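Malonyl CoA-acyl carrier protein transacylase (Staphylococcus aureus, PDB 3IM9) transfers the malonyl group from malonyl-CoA to holo-acyl carrier protein, supplying malonyl-ACP for bacterial fatty acid synthesis. Local coordinates at residues 234-239 against 251-256. Residues are numbered along the deposited sequence; the frame is centred on the assembly and turned at random.
Sequences VVQNVN and SNMVKQ. With CA (calcium ion), chain B.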
loop_
_atom_site.group_PDB
_atom_site.type_symbol
_atom_site.label_atom_id
_atom_site.label_comp_id
_atom_site.label_asym_id
_atom_site.label_seq_id
_atom_site.Cartn_x
_atom_site.Cartn_y
_atom_site.Cartn_z
ATOM N N VAL A 234 5.312 10.595 7.610
ATOM C CA VAL A 234 4.801 9.392 6.883
ATOM C C VAL A 234 4.083 8.615 7.999
ATOM O O VAL A 234 4.756 8.194 9.005
ATOM C CB VAL A 234 5.927 8.607 6.310
ATOM C CG1 VAL A 234 5.347 7.325 5.638
ATOM C CG2 VAL A 234 6.785 9.425 5.318
ATOM N N VAL A 235 2.778 8.394 7.877
ATOM C CA VAL A 235 2.046 7.599 8.885
ATOM C C VAL A 235 2.272 6.144 8.504
ATOM O O VAL A 235 1.775 5.697 7.478
ATOM C CB VAL A 235 0.599 7.960 8.957
ATOM C CG1 VAL A 235 -0.129 7.169 10.086
ATOM C CG2 VAL A 235 0.512 9.475 9.313
ATOM N N GLN A 236 3.056 5.416 9.288
ATOM C CA GLN A 236 3.520 4.083 8.895
ATOM C C GLN A 236 2.495 3.005 9.198
ATOM O O GLN A 236 1.728 3.061 10.194
ATOM C CB GLN A 236 4.879 3.734 9.506
ATOM C CG GLN A 236 5.895 4.741 8.975
ATOM C CD GLN A 236 7.335 4.204 9.124
ATOM O OE1 GLN A 236 7.998 4.425 10.175
ATOM N NE2 GLN A 236 7.838 3.515 8.116
ATOM N N ASN A 237 2.463 1.985 8.302
ATOM C CA ASN A 237 1.502 0.919 8.439
ATOM C C ASN A 237 1.658 0.109 9.731
ATOM O O ASN A 237 0.667 -0.444 10.213
ATOM C CB ASN A 237 1.673 -0.070 7.249
ATOM C CG ASN A 237 1.144 0.425 5.931
ATOM O OD1 ASN A 237 0.431 1.468 5.797
ATOM N ND2 ASN A 237 1.520 -0.323 4.927
ATOM N N VAL A 238 2.901 -0.031 10.214
ATOM C CA VAL A 238 3.185 -0.963 11.373
ATOM C C VAL A 238 2.541 -0.380 12.624
ATOM O O VAL A 238 1.978 -1.112 13.412
ATOM C CB VAL A 238 4.701 -1.201 11.575
ATOM C CG1 VAL A 238 5.274 -1.937 10.488
ATOM C CG2 VAL A 238 5.522 0.024 11.682
ATOM N N ASN A 239 2.635 0.959 12.804
ATOM C CA ASN A 239 2.250 1.570 14.125
ATOM C C ASN A 239 1.241 2.666 14.047
ATOM O O ASN A 239 0.784 3.161 15.083
ATOM C CB ASN A 239 3.573 2.089 14.835
ATOM C CG ASN A 239 4.231 3.276 14.080
ATOM O OD1 ASN A 239 3.859 3.596 12.942
ATOM N ND2 ASN A 239 5.200 4.002 14.743
ATOM N N SER A 251 13.567 1.010 9.874
ATOM C CA SER A 251 13.319 -0.170 10.700
ATOM C C SER A 251 11.851 -0.605 10.566
ATOM O O SER A 251 11.528 -1.803 10.473
ATOM C CB SER A 251 13.524 0.251 12.182
ATOM O OG SER A 251 13.209 -0.851 12.990
ATOM N N ASN A 252 10.959 0.364 10.457
ATOM C CA ASN A 252 9.521 0.064 10.303
ATOM C C ASN A 252 9.184 -0.480 8.917
ATOM O O ASN A 252 8.148 -1.164 8.815
ATOM C CB ASN A 252 8.726 1.328 10.597
ATOM C CG ASN A 252 8.570 1.539 12.109
ATOM O OD1 ASN A 252 8.746 0.593 12.898
ATOM N ND2 ASN A 252 8.225 2.725 12.489
ATOM N N MET A 253 10.036 -0.250 7.926
ATOM C CA MET A 253 9.768 -0.899 6.656
ATOM C C MET A 253 10.111 -2.366 6.724
ATOM O O MET A 253 9.477 -3.175 5.946
ATOM C CB MET A 253 10.654 -0.256 5.536
ATOM C CG MET A 253 10.266 1.288 5.265
ATOM S SD MET A 253 8.560 1.745 5.439
ATOM C CE MET A 253 7.753 0.772 4.076
ATOM N N VAL A 254 11.152 -2.747 7.492
ATOM C CA VAL A 254 11.387 -4.153 7.623
ATOM C C VAL A 254 10.224 -4.811 8.474
ATOM O O VAL A 254 9.672 -5.875 8.062
ATOM C CB VAL A 254 12.760 -4.416 8.352
ATOM C CG1 VAL A 254 12.970 -5.913 8.409
ATOM C CG2 VAL A 254 13.835 -3.741 7.502
ATOM N N LYS A 255 9.820 -4.146 9.559
ATOM C CA LYS A 255 8.700 -4.726 10.403
ATOM C C LYS A 255 7.400 -4.814 9.611
ATOM O O LYS A 255 6.611 -5.707 9.832
ATOM C CB LYS A 255 8.433 -3.865 11.622
ATOM C CG LYS A 255 9.665 -3.816 12.516
ATOM C CD LYS A 255 9.357 -2.996 13.772
ATOM C CE LYS A 255 10.623 -3.119 14.708
ATOM N NZ LYS A 255 10.420 -2.329 15.990
ATOM N N GLN A 256 7.242 -3.898 8.648
ATOM C CA GLN A 256 6.006 -3.824 7.852
ATOM C C GLN A 256 5.756 -5.183 7.150
ATOM O O GLN A 256 4.589 -5.601 6.997
ATOM C CB GLN A 256 6.145 -2.734 6.794
ATOM C CG GLN A 256 4.789 -2.380 6.122
ATOM C CD GLN A 256 4.982 -1.949 4.665
ATOM O OE1 GLN A 256 5.758 -2.542 3.920
ATOM N NE2 GLN A 256 4.282 -0.921 4.272
HETATM CA CA CA B . 8.257 -3.200 3.585
HETATM O O HOH W 1 5.410 0.497 8.336
#
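Gln256 OE1, in helix 246-256 and beside Asn237 of the facing segment, is gripped twice: it binds the calcium ion at 2.6 Å and accepts a hydrogen bond from Arg122. The same ion takes Met253 O at 2.7 Å, and Tyr101 OH also binds it. With OE1 and NE2 both engaged, the latter on Ser97 O, rotation of the Gln256 amide is well fixed. The Asn237 amide lies across from it, the two planes only 24° apart. Asn252 ND2 donates to Gln236 OE1 over 2.9 Å, a nearly straight bond. The acceptor lies in the plane of the Asn252 amide, whereas the donor sits above the Gln236 carbonyl plane, 52° out of it; the two side chains cross at about a right angle. In Gln236, CG stands beside the backbone N, the extended chain carries CD toward the helix, and chi3 (-90°) turns the amide, with OE1 at Asn252 and NE2 3.3 Å from Met253 SD; Glu100 accepts from that NE2. Val238 packs both methyls on the helix: CG1 rests on the backbone at Gln256, 3.3 Å from Gln256 CA, while CG2 packs on the Asn252 amide carbon. Beside it a water bridges Val238 N and Asn252 O, the latter also accepting the helical bond from Gln256 N. Asn237 lies close to Ser97 and Gln256 close to His207, the active-site pair inferred by similarity, so segments 234-239 and 251-256 probably line the active site of this FabD-family acyltransferase, beside its probable GxSxG nucleophile elbow.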